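Local coordinates for putative ABC transporter (PDB 4PE6), which probably serves as the solute-binding component of an ABC transporter, holding a carbohydrate or related small polyol acid in the cleft between its two lobes, at residues Asn25-Ile28 and Trp32-Thr35; Pro62-Ala67 and Thr185-Gly190; Ala84-Pro89 and Val265-Ala270; Leu274-Asp279 and Trp313-Phe318. One frame throughout, in Å; residues are numbered along the deposited sequence.

Contacts 1 and 2 lie round the ligand cleft, while contacts 3 and 4 lead away from it through one lobe. Contact 1 holds Trp32 and Arg33, which touch the bound trihydroxybutanoic acid, as does Cys188 of contact 2. These two contacts are about 9 Å apart between centres and meet through Phe27 CZ, 3.7 Å from Met187 CE. Strand 84-88 ties contact 3 to contact 1 by a hydrogen bond from Gly26 N to Asn88 O (2.8 Å). Contacts 3 and 4 share helix 263-275, about 11 Å between centres; Trp269 NE1 bonds Trp313 O between them at 3.3 Å. Contact 4 is farthest from contact 2, about 31 Å between centres, on opposite sides of the chain's centre.

Contact 1. Residues Asn25-Ile28 and Trp32-Thr35; sequences NGFI and WRQT. With LTH ((2R,3S)-2,3,4-trihydroxybutanoic acid), chain C.
Asn25 reaches Arg33 across the loop joining strand 20-25 to helix 31-49, the first beta-alpha connection of a type I periplasmic binding protein, where the strand's C-terminal end faces the ligand cleft. Asn25 OD1 accepts from Arg33 NH1 at 2.9 Å; the donor lies in the amide's carbonyl plane, and the oxygen is only 9° off the guanidinium plane. The other end of the amide is also used, ND2 donating to Phe27 O and to Asn60 OD1. Gly26 follows, its N near the guanidinium edge. Phe27 then sets CB over one guanidinium face, 3.7 Å from Arg33 NH1, and its carbonyl oxygen against the arginine's CG. A bend at chi2 (-71°) brings the guanidinium across from the helix to lie between loop and ligand. Arg33 NE divides its hydrogen between LTH O and LTH O2, each 3.0 Å away, and NH2 adds a weak bond to O2. Next to it, the Trp32 ring carries LTH C2 over one face, 3.5 Å above its plane. A leucine in place of Arg33 would probably leave the ligand carboxylate without this cationic donor and Asn25 OD1 without its partner in the guanidinium. Ile28 closes the loop: its CD1 packs on Gln34 CG at 3.7 Å, while Gln34 NE2 donates to Ile28 O at 2.9 Å, nearly in line with the C=O bond (168°).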
loop_
_atom_site.group_PDB
_atom_site.type_symbol
_atom_site.label_atom_id
_atom_site.label_comp_id
_atom_site.label_asym_id
_atom_site.label_seq_id
_atom_site.Cartn_x
_atom_site.Cartn_y
_atom_site.Cartn_z
ATOM N N ASN A 25 5.043 -12.372 0.027
ATOM C CA ASN A 25 4.142 -11.318 0.501
ATOM C C ASN A 25 3.578 -11.646 1.859
ATOM O O ASN A 25 2.945 -12.707 2.037
ATOM C CB ASN A 25 3.024 -11.135 -0.507
ATOM C CG ASN A 25 1.936 -10.211 -0.006
ATOM O OD1 ASN A 25 2.212 -9.201 0.633
ATOM N ND2 ASN A 25 0.701 -10.542 -0.291
ATOM N N GLY A 26 3.786 -10.732 2.814
ATOM C CA GLY A 26 3.402 -10.928 4.205
ATOM C C GLY A 26 1.912 -10.846 4.548
ATOM O O GLY A 26 1.520 -11.293 5.593
ATOM N N PHE A 27 1.076 -10.304 3.667
ATOM C CA PHE A 27 -0.341 -10.170 3.950
ATOM C C PHE A 27 -1.087 -10.042 2.652
ATOM O O PHE A 27 -0.718 -9.230 1.818
ATOM C CB PHE A 27 -0.639 -8.937 4.832
ATOM C CG PHE A 27 -2.103 -8.776 5.165
ATOM C CD1 PHE A 27 -2.775 -9.763 5.893
ATOM C CD2 PHE A 27 -2.818 -7.666 4.754
ATOM C CE1 PHE A 27 -4.119 -9.627 6.198
ATOM C CE2 PHE A 27 -4.168 -7.530 5.064
ATOM C CZ PHE A 27 -4.815 -8.518 5.786
ATOM N N ILE A 28 -2.115 -10.873 2.471
ATOM C CA ILE A 28 -2.891 -10.887 1.237
ATOM C C ILE A 28 -4.377 -10.549 1.457
ATOM O O ILE A 28 -5.156 -10.453 0.487
ATOM C CB ILE A 28 -2.711 -12.241 0.497
ATOM C CG1 ILE A 28 -3.312 -12.197 -0.916
ATOM C CG2 ILE A 28 -3.290 -13.393 1.307
ATOM C CD1 ILE A 28 -2.809 -11.046 -1.764
ATOM N N TRP A 32 -5.935 -4.153 -1.948
ATOM C CA TRP A 32 -4.727 -3.448 -2.391
ATOM C C TRP A 32 -3.630 -4.489 -2.658
ATOM O O TRP A 32 -2.946 -4.452 -3.683
ATOM C CB TRP A 32 -4.312 -2.396 -1.333
ATOM C CG TRP A 32 -3.130 -1.534 -1.712
ATOM C CD1 TRP A 32 -3.171 -0.264 -2.184
ATOM C CD2 TRP A 32 -1.732 -1.874 -1.603
ATOM N NE1 TRP A 32 -1.895 0.195 -2.427
ATOM C CE2 TRP A 32 -0.995 -0.761 -2.054
ATOM C CE3 TRP A 32 -1.039 -3.013 -1.188
ATOM C CZ2 TRP A 32 0.392 -0.753 -2.100
ATOM C CZ3 TRP A 32 0.321 -3.013 -1.218
ATOM C CH2 TRP A 32 1.042 -1.874 -1.659
ATOM N N ARG A 33 -3.485 -5.440 -1.739
ATOM C CA ARG A 33 -2.462 -6.471 -1.857
ATOM C C ARG A 33 -2.756 -7.404 -3.026
ATOM O O ARG A 33 -1.846 -7.905 -3.672
ATOM C CB ARG A 33 -2.355 -7.272 -0.569
ATOM C CG ARG A 33 -1.774 -6.519 0.616
ATOM C CD ARG A 33 -0.267 -6.238 0.494
ATOM N NE ARG A 33 0.165 -5.517 1.685
ATOM C CZ ARG A 33 1.015 -5.968 2.622
ATOM N NH1 ARG A 33 1.617 -7.118 2.517
ATOM N NH2 ARG A 33 1.271 -5.220 3.678
ATOM N N GLN A 34 -4.038 -7.628 -3.278
ATOM C CA GLN A 34 -4.440 -8.425 -4.427
ATOM C C GLN A 34 -4.113 -7.740 -5.754
ATOM O O GLN A 34 -3.661 -8.398 -6.672
ATOM C CB GLN A 34 -5.899 -8.826 -4.315
ATOM C CG GLN A 34 -6.012 -10.007 -3.372
ATOM C CD GLN A 34 -7.343 -10.118 -2.706
ATOM O OE1 GLN A 34 -8.373 -9.786 -3.287
ATOM N NE2 GLN A 34 -7.336 -10.590 -1.465
ATOM N N THR A 35 -4.269 -6.426 -5.829
ATOM C CA THR A 35 -3.870 -5.702 -7.021
ATOM C C THR A 35 -2.339 -5.728 -7.138
ATOM O O THR A 35 -1.784 -5.896 -8.235
ATOM C CB THR A 35 -4.407 -4.266 -7.019
ATOM O OG1 THR A 35 -5.830 -4.290 -7.144
ATOM C CG2 THR A 35 -3.823 -3.471 -8.185
HETATM O O1 LTH C . -2.694 -1.315 1.947
HETATM C C1 LTH C . -1.714 -2.134 2.098
HETATM O O LTH C . -1.808 -3.367 2.275
HETATM C C2 LTH C . -0.274 -1.581 1.960
HETATM O O2 LTH C . 0.708 -2.618 2.211
HETATM C C3 LTH C . -0.005 -0.455 2.936
HETATM O O3 LTH C . -0.201 -0.914 4.272
HETATM C C4 LTH C . 1.462 -0.005 2.785
HETATM O O4 LTH C . 1.575 0.552 1.449
#

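Contact 2. Residues Pro62-Ala67 and Thr185-Gly190; sequences PGNNSA and TGMCDG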
loop_
_atom_site.group_PDB
_atom_site.type_symbol
_atom_site.label_atom_id
_atom_site.label_comp_id
_atom_site.label_asym_id
_atom_site.label_seq_id
_atom_site.Cartn_x
_atom_site.Cartn_y
_atom_site.Cartn_z
ATOM N N PRO A 62 -0.633 -16.537 4.929
ATOM C CA PRO A 62 -2.026 -16.317 5.323
ATOM C C PRO A 62 -2.147 -15.694 6.712
ATOM O O PRO A 62 -1.163 -15.583 7.429
ATOM C CB PRO A 62 -2.623 -17.734 5.317
ATOM C CG PRO A 62 -1.465 -18.615 5.609
ATOM C CD PRO A 62 -0.283 -17.968 4.947
ATOM N N GLY A 63 -3.345 -15.291 7.090
ATOM C CA GLY A 63 -3.564 -14.797 8.445
ATOM C C GLY A 63 -3.299 -13.318 8.566
ATOM O O GLY A 63 -3.034 -12.654 7.577
ATOM N N ASN A 64 -3.370 -12.792 9.782
ATOM C CA ASN A 64 -3.371 -11.345 9.951
ATOM C C ASN A 64 -1.972 -10.758 10.070
ATOM O O ASN A 64 -1.571 -10.258 11.129
ATOM C CB ASN A 64 -4.316 -10.917 11.083
ATOM C CG ASN A 64 -5.683 -10.476 10.555
ATOM O OD1 ASN A 64 -5.971 -10.597 9.358
ATOM N ND2 ASN A 64 -6.524 -9.949 11.444
ATOM N N ASN A 65 -1.247 -10.829 8.948
ATOM C CA ASN A 65 0.094 -10.250 8.799
ATOM C C ASN A 65 1.086 -10.969 9.731
ATOM O O ASN A 65 1.672 -10.332 10.623
ATOM C CB ASN A 65 0.038 -8.727 9.067
ATOM C CG ASN A 65 1.268 -7.977 8.561
ATOM O OD1 ASN A 65 1.743 -8.192 7.455
ATOM N ND2 ASN A 65 1.754 -7.043 9.370
ATOM N N SER A 66 1.247 -12.289 9.527
ATOM C CA SER A 66 2.056 -13.140 10.424
ATOM C C SER A 66 3.463 -13.465 9.893
ATOM O O SER A 66 3.653 -14.213 8.923
ATOM C CB SER A 66 1.333 -14.442 10.794
ATOM O OG SER A 66 2.272 -15.429 11.251
ATOM N N ALA A 67 4.448 -12.929 10.594
ATOM C CA ALA A 67 5.837 -13.053 10.209
ATOM C C ALA A 67 6.373 -14.481 10.283
ATOM O O ALA A 67 7.179 -14.883 9.452
ATOM C CB ALA A 67 6.675 -12.136 11.077
ATOM N N THR A 185 -8.953 -1.636 14.252
ATOM C CA THR A 185 -8.093 -2.167 13.191
ATOM C C THR A 185 -8.924 -2.601 11.981
ATOM O O THR A 185 -9.854 -3.412 12.103
ATOM C CB THR A 185 -7.296 -3.375 13.661
ATOM O OG1 THR A 185 -6.404 -2.996 14.714
ATOM C CG2 THR A 185 -6.500 -3.991 12.499
ATOM N N GLY A 186 -8.551 -2.097 10.816
ATOM C CA GLY A 186 -9.224 -2.420 9.563
ATOM C C GLY A 186 -8.414 -3.257 8.583
ATOM O O GLY A 186 -8.990 -3.806 7.652
HETATM N N MSE A 187 -7.088 -3.340 8.760
HETATM C CA MSE A 187 -6.197 -4.061 7.814
HETATM C C MSE A 187 -6.253 -3.520 6.374
HETATM O O MSE A 187 -5.940 -4.231 5.433
HETATM C CB MSE A 187 -6.448 -5.590 7.831
HETATM C CG MSE A 187 -6.473 -6.226 9.218
HETATM SE SE MSE A 187 -4.741 -6.095 10.167
HETATM C CE MSE A 187 -3.670 -7.336 9.101
ATOM N N CYS A 188 -6.592 -2.237 6.219
ATOM C CA CYS A 188 -6.879 -1.600 4.897
ATOM C C CYS A 188 -7.832 -2.443 4.049
ATOM O O CYS A 188 -7.717 -2.508 2.825
ATOM C CB CYS A 188 -5.614 -1.289 4.099
ATOM S SG CYS A 188 -4.251 -0.637 5.079
ATOM N N ASP A 189 -8.769 -3.090 4.728
ATOM C CA ASP A 189 -9.751 -3.962 4.083
ATOM C C ASP A 189 -11.145 -3.459 4.403
ATOM O O ASP A 189 -11.518 -3.388 5.556
ATOM C CB ASP A 189 -9.609 -5.385 4.587
ATOM C CG ASP A 189 -10.608 -6.326 3.942
ATOM O OD1 ASP A 189 -10.666 -6.335 2.700
ATOM O OD2 ASP A 189 -11.338 -7.053 4.671
ATOM N N GLY A 190 -11.917 -3.128 3.374
ATOM C CA GLY A 190 -13.259 -2.577 3.565
ATOM C C GLY A 190 -14.168 -3.399 4.473
ATOM O O GLY A 190 -14.762 -2.859 5.424
#
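Met187, present as selenomethionine, meets the loop after strand 55-60 with one atom, the terminal methyl CE. Bends at chi2 (-64°) and chi3 present CE to Asn64 and Asn65 together. Asn64 crosses it obliquely: the methyl sits 3.9 Å from Asn64 C and 4.0 Å from Asn64 OD1, touching backbone and amide alike. Asn65 comes in by its beta carbon, with CB 4.0 Å from Met187 CE, while its amide turns off to give a weak hydrogen bond from ND2 to Val156 O. No hydrogen bond links the two segments; a methyl simply packs on the backbone and amide of Asn64 and the beta carbon of Asn65. Asn64 is the centre of an inverse gamma turn, in which Asn65 N bonds Gly63 O at 2.9 Å, and this tight bend offers both residues to the same methyl. Met187 O takes a hydrogen bond from Asn30 ND2, and Cys188, disulfide-linked to Cys213, touches the ligand. Two loops from different lobes thus meet beside the cleft, about 8 Å from the ligand at the Met187 side chain, as in the closed, ligand-bound form of type I periplasmic binding proteins.

Contact 3. Residues Ala84-Pro89 and Val265-Ala270; sequences ALLINP and VAALWA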
loop_
_atom_site.group_PDB
_atom_site.type_symbol
_atom_site.label_atom_id
_atom_site.label_comp_id
_atom_site.label_asym_id
_atom_site.label_seq_id
_atom_site.Cartn_x
_atom_site.Cartn_y
_atom_site.Cartn_z
ATOM N N ALA A 84 16.592 -13.648 -7.514
ATOM C CA ALA A 84 16.156 -12.478 -6.741
ATOM C C ALA A 84 14.903 -12.829 -5.977
ATOM O O ALA A 84 14.077 -13.658 -6.426
ATOM C CB ALA A 84 15.898 -11.283 -7.658
ATOM N N LEU A 85 14.756 -12.172 -4.839
ATOM C CA LEU A 85 13.655 -12.356 -3.946
ATOM C C LEU A 85 13.083 -10.978 -3.624
ATOM O O LEU A 85 13.813 -10.085 -3.148
ATOM C CB LEU A 85 14.149 -13.057 -2.669
ATOM C CG LEU A 85 13.105 -13.252 -1.583
ATOM C CD1 LEU A 85 11.968 -14.167 -2.050
ATOM C CD2 LEU A 85 13.785 -13.792 -0.320
ATOM N N LEU A 86 11.809 -10.780 -3.949
ATOM C CA LEU A 86 11.102 -9.540 -3.631
ATOM C C LEU A 86 10.248 -9.764 -2.407
ATOM O O LEU A 86 9.487 -10.756 -2.339
ATOM C CB LEU A 86 10.209 -9.103 -4.799
ATOM C CG LEU A 86 10.823 -9.203 -6.198
ATOM C CD1 LEU A 86 9.871 -8.668 -7.261
ATOM C CD2 LEU A 86 12.145 -8.483 -6.282
ATOM N N ILE A 87 10.353 -8.872 -1.429
ATOM C CA ILE A 87 9.693 -9.138 -0.146
ATOM C C ILE A 87 8.826 -7.981 0.318
ATOM O O ILE A 87 9.313 -6.843 0.458
ATOM C CB ILE A 87 10.687 -9.446 0.993
ATOM C CG1 ILE A 87 11.595 -10.598 0.616
ATOM C CG2 ILE A 87 9.922 -9.710 2.291
ATOM C CD1 ILE A 87 12.707 -10.815 1.617
ATOM N N ASN A 88 7.542 -8.261 0.545
ATOM C CA ASN A 88 6.690 -7.346 1.299
ATOM C C ASN A 88 6.598 -7.912 2.719
ATOM O O ASN A 88 5.873 -8.903 2.998
ATOM C CB ASN A 88 5.333 -7.157 0.654
ATOM C CG ASN A 88 4.536 -6.006 1.272
ATOM O OD1 ASN A 88 4.601 -5.785 2.473
ATOM N ND2 ASN A 88 3.777 -5.283 0.450
ATOM N N PRO A 89 7.351 -7.304 3.633
ATOM C CA PRO A 89 7.545 -7.939 4.931
ATOM C C PRO A 89 6.395 -7.784 5.888
ATOM O O PRO A 89 5.816 -6.699 6.018
ATOM C CB PRO A 89 8.820 -7.258 5.466
ATOM C CG PRO A 89 8.829 -5.945 4.825
ATOM C CD PRO A 89 8.155 -6.079 3.487
ATOM N N VAL A 265 5.946 -4.127 -9.210
ATOM C CA VAL A 265 6.443 -4.117 -10.570
ATOM C C VAL A 265 7.761 -3.346 -10.612
ATOM O O VAL A 265 8.712 -3.756 -11.256
ATOM C CB VAL A 265 5.442 -3.446 -11.511
ATOM C CG1 VAL A 265 6.024 -3.334 -12.895
ATOM C CG2 VAL A 265 4.133 -4.231 -11.565
ATOM N N ALA A 266 7.811 -2.224 -9.914
ATOM C CA ALA A 266 9.071 -1.480 -9.803
ATOM C C ALA A 266 10.158 -2.343 -9.149
ATOM O O ALA A 266 11.314 -2.274 -9.526
ATOM C CB ALA A 266 8.863 -0.197 -9.011
ATOM N N ALA A 267 9.781 -3.149 -8.156
ATOM C CA ALA A 267 10.732 -4.048 -7.489
ATOM C C ALA A 267 11.261 -5.116 -8.461
ATOM O O ALA A 267 12.429 -5.469 -8.417
ATOM C CB ALA A 267 10.078 -4.696 -6.283
ATOM N N LEU A 268 10.397 -5.600 -9.353
ATOM C CA LEU A 268 10.816 -6.532 -10.404
ATOM C C LEU A 268 11.904 -5.901 -11.276
ATOM O O LEU A 268 12.917 -6.534 -11.569
ATOM C CB LEU A 268 9.613 -6.904 -11.280
ATOM C CG LEU A 268 9.845 -7.742 -12.532
ATOM C CD1 LEU A 268 10.498 -9.068 -12.206
ATOM C CD2 LEU A 268 8.551 -7.946 -13.296
ATOM N N TRP A 269 11.677 -4.668 -11.724
ATOM C CA TRP A 269 12.656 -3.983 -12.576
ATOM C C TRP A 269 13.944 -3.712 -11.819
ATOM O O TRP A 269 15.026 -3.901 -12.358
ATOM C CB TRP A 269 12.102 -2.696 -13.167
ATOM C CG TRP A 269 10.893 -2.936 -14.058
ATOM C CD1 TRP A 269 9.693 -2.324 -13.966
ATOM C CD2 TRP A 269 10.791 -3.858 -15.147
ATOM N NE1 TRP A 269 8.831 -2.797 -14.934
ATOM C CE2 TRP A 269 9.475 -3.753 -15.662
ATOM C CE3 TRP A 269 11.677 -4.766 -15.739
ATOM C CZ2 TRP A 269 9.026 -4.512 -16.747
ATOM C CZ3 TRP A 269 11.241 -5.507 -16.841
ATOM C CH2 TRP A 269 9.912 -5.390 -17.316
ATOM N N ALA A 270 13.831 -3.298 -10.566
ATOM C CA ALA A 270 15.016 -3.176 -9.715
ATOM C C ALA A 270 15.818 -4.482 -9.646
ATOM O O ALA A 270 17.035 -4.494 -9.815
ATOM C CB ALA A 270 14.615 -2.723 -8.319
#
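Apolar helix-on-sheet packing joins Leu86, on strand 84-88, to Ala267 and Leu268 of helix 263-275, deep in the lobe that also contains the chain's first strand. One leucine does the work from the strand's side. With CG anti to the carbonyl carbon (chi1 -44°), the branch is carried to the helix, where its two methyls meet the peptide between Ala267 and Leu268: CD2 approaches Ala267 O at 3.7 Å, and CD1 approaches Leu268 N at 3.8 Å. CD1 also lies 4.1 Å from Ala267 CB, the small side chain that the helix turns toward the strand. With no larger group at that position, the backbones come close, Leu86 CA lying 6.7 Å from Ala267 CA. Leu268 sends its own CB away from the strand and contributes mainly its backbone. The contact joins two layers of the alpha-beta-alpha sandwich of a type I periplasmic binding protein lobe: the sheet, where strand 84-88 runs parallel between 20-25 and 108-112, and helix 263-275, which covers it. Around the same leucine, Phe40 of helix 31-49 and Ile21, Val110 and Phe112 of the adjoining strands complete an apolar core. Val110 touches Ala267 as well.

Contact 4. Residues Leu274-Asp279 and Trp313-Phe318; sequences LLEGRD and WTRELF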
loop_
_atom_site.group_PDB
_atom_site.type_symbol
_atom_site.label_atom_id
_atom_site.label_comp_id
_atom_site.label_asym_id
_atom_site.label_seq_id
_atom_site.Cartn_x
_atom_site.Cartn_y
_atom_site.Cartn_z
ATOM N N LEU A 274 19.634 -5.170 -10.878
ATOM C CA LEU A 274 20.589 -5.687 -9.912
ATOM C C LEU A 274 21.281 -6.925 -10.473
ATOM O O LEU A 274 22.506 -7.083 -10.345
ATOM C CB LEU A 274 19.881 -6.000 -8.595
ATOM C CG LEU A 274 19.517 -4.784 -7.725
ATOM C CD1 LEU A 274 18.850 -5.249 -6.453
ATOM C CD2 LEU A 274 20.718 -3.936 -7.369
ATOM N N LEU A 275 20.496 -7.794 -11.107
ATOM C CA LEU A 275 21.013 -9.059 -11.621
ATOM C C LEU A 275 21.987 -8.888 -12.785
ATOM O O LEU A 275 22.819 -9.773 -13.027
ATOM C CB LEU A 275 19.854 -9.972 -12.040
ATOM C CG LEU A 275 19.124 -10.624 -10.866
ATOM C CD1 LEU A 275 17.858 -11.342 -11.356
ATOM C CD2 LEU A 275 20.048 -11.577 -10.109
ATOM N N GLU A 276 21.899 -7.779 -13.515
ATOM C CA GLU A 276 22.874 -7.498 -14.568
ATOM C C GLU A 276 23.988 -6.537 -14.134
ATOM O O GLU A 276 24.621 -5.892 -14.963
ATOM C CB GLU A 276 22.172 -7.041 -15.858
ATOM C CG GLU A 276 21.365 -5.756 -15.785
ATOM C CD GLU A 276 20.825 -5.345 -17.165
ATOM O OE1 GLU A 276 21.278 -4.315 -17.740
ATOM O OE2 GLU A 276 19.982 -6.091 -17.696
ATOM N N GLY A 277 24.225 -6.448 -12.828
ATOM C CA GLY A 277 25.371 -5.696 -12.292
ATOM C C GLY A 277 25.221 -4.190 -12.116
ATOM O O GLY A 277 26.216 -3.484 -11.858
ATOM N N ARG A 278 23.997 -3.683 -12.239
ATOM C CA ARG A 278 23.764 -2.253 -12.120
ATOM C C ARG A 278 23.649 -1.860 -10.667
ATOM O O ARG A 278 23.212 -2.638 -9.834
ATOM C CB ARG A 278 22.502 -1.824 -12.852
ATOM C CG ARG A 278 22.560 -2.003 -14.354
ATOM C CD ARG A 278 21.278 -1.487 -14.970
ATOM N NE ARG A 278 21.318 -1.650 -16.414
ATOM C CZ ARG A 278 21.359 -0.673 -17.312
ATOM N NH1 ARG A 278 21.323 0.606 -16.967
ATOM N NH2 ARG A 278 21.417 -1.002 -18.590
ATOM N N ASP A 279 24.025 -0.625 -10.387
ATOM C CA ASP A 279 24.015 -0.105 -9.037
ATOM C C ASP A 279 22.714 0.608 -8.827
ATOM O O ASP A 279 22.284 1.362 -9.686
ATOM C CB ASP A 279 25.176 0.865 -8.819
ATOM C CG ASP A 279 26.506 0.158 -8.747
ATOM O OD1 ASP A 279 26.498 -1.073 -8.550
ATOM O OD2 ASP A 279 27.546 0.814 -8.887
ATOM N N TRP A 313 4.565 1.066 -14.220
ATOM C CA TRP A 313 6.017 1.086 -14.365
ATOM C C TRP A 313 6.476 0.200 -15.510
ATOM O O TRP A 313 6.149 -0.983 -15.567
ATOM C CB TRP A 313 6.710 0.662 -13.059
ATOM C CG TRP A 313 6.333 1.517 -11.940
ATOM C CD1 TRP A 313 5.487 1.194 -10.929
ATOM C CD2 TRP A 313 6.755 2.863 -11.705
ATOM N NE1 TRP A 313 5.345 2.254 -10.080
ATOM C CE2 TRP A 313 6.113 3.296 -10.534
ATOM C CE3 TRP A 313 7.612 3.748 -12.376
ATOM C CZ2 TRP A 313 6.300 4.566 -10.000
ATOM C CZ3 TRP A 313 7.794 5.027 -11.853
ATOM C CH2 TRP A 313 7.146 5.422 -10.671
ATOM N N THR A 314 7.177 0.806 -16.452
ATOM C CA THR A 314 7.954 0.086 -17.432
ATOM C C THR A 314 9.374 0.077 -16.888
ATOM O O THR A 314 9.713 0.823 -15.971
ATOM C CB THR A 314 7.934 0.782 -18.799
ATOM O OG1 THR A 314 8.411 2.131 -18.665
ATOM C CG2 THR A 314 6.510 0.793 -19.385
ATOM N N ARG A 315 10.208 -0.773 -17.455
ATOM C CA ARG A 315 11.599 -0.773 -17.099
ATOM C C ARG A 315 12.214 0.624 -17.315
ATOM O O ARG A 315 13.002 1.100 -16.490
ATOM C CB ARG A 315 12.336 -1.837 -17.904
ATOM C CG ARG A 315 13.613 -2.263 -17.233
ATOM C CD ARG A 315 14.304 -3.396 -17.962
ATOM N NE ARG A 315 15.388 -3.894 -17.131
ATOM C CZ ARG A 315 16.196 -4.896 -17.443
ATOM N NH1 ARG A 315 16.070 -5.538 -18.593
ATOM N NH2 ARG A 315 17.135 -5.256 -16.581
ATOM N N GLU A 316 11.818 1.292 -18.398
ATOM C CA GLU A 316 12.309 2.640 -18.678
ATOM C C GLU A 316 11.826 3.696 -17.661
ATOM O O GLU A 316 12.619 4.520 -17.183
ATOM C CB GLU A 316 11.942 3.060 -20.122
ATOM C CG GLU A 316 12.961 3.998 -20.752
ATOM C CD GLU A 316 14.395 3.496 -20.596
ATOM O OE1 GLU A 316 14.709 2.397 -21.114
ATOM O OE2 GLU A 316 15.209 4.189 -19.936
ATOM N N LEU A 317 10.538 3.664 -17.312
ATOM C CA LEU A 317 10.021 4.599 -16.298
ATOM C C LEU A 317 10.667 4.337 -14.946
ATOM O O LEU A 317 10.996 5.273 -14.230
ATOM C CB LEU A 317 8.490 4.545 -16.181
ATOM C CG LEU A 317 7.721 5.182 -17.347
ATOM C CD1 LEU A 317 6.222 4.935 -17.192
ATOM C CD2 LEU A 317 8.004 6.679 -17.471
ATOM N N PHE A 318 10.871 3.063 -14.616
ATOM C CA PHE A 318 11.619 2.704 -13.410
ATOM C C PHE A 318 12.991 3.384 -13.370
ATOM O O PHE A 318 13.321 4.073 -12.410
ATOM C CB PHE A 318 11.791 1.190 -13.292
ATOM C CG PHE A 318 12.804 0.792 -12.264
ATOM C CD1 PHE A 318 12.492 0.852 -10.926
ATOM C CD2 PHE A 318 14.083 0.403 -12.640
ATOM C CE1 PHE A 318 13.431 0.528 -9.961
ATOM C CE2 PHE A 318 15.023 0.073 -11.683
ATOM C CZ PHE A 318 14.695 0.123 -10.343
HETATM O O HOH W 1 17.813 -7.743 -18.716
#
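Glu276 and Arg315 approach from opposite directions and meet in a salt bridge at the protein surface, where helix 263-275 ends beside the start of helix 315-327. The direct bond, Arg315 NH2 to Glu276 OE2, is weak: 3.2 Å long and bent, with the carboxylate and guanidinium planes 73° apart. A water strengthens the link, donating to Glu276 OE2 at 2.9 Å and accepting from Arg315 NH1 at 2.8 Å. The stronger partner of Arg315 is Asp273, whose OD1 forms a salt bridge with NH2. The second Glu276 oxygen, OE1, is taken by Arg278: its NE reaches it at 3.0 Å, nearly straight (171°) but from above the carboxylate plane. Backbone groups at both helix ends are capped. Gly277 N bonds Leu274 O in a Schellman motif that Arg278 N and Asp273 O complete, and Thr314 OG1, at the N-cap, accepts from Leu317 N at 3.0 Å. With a methionine in place of Arg315, Glu276 OE2 and Asp273 would probably be left without this cationic mate, and the water would lose its donor on that side. Two arginines sharing one carboxylate, with Asp273 as a second anion, imply a network in which the acids probably offset the like charges of Arg278 and Arg315.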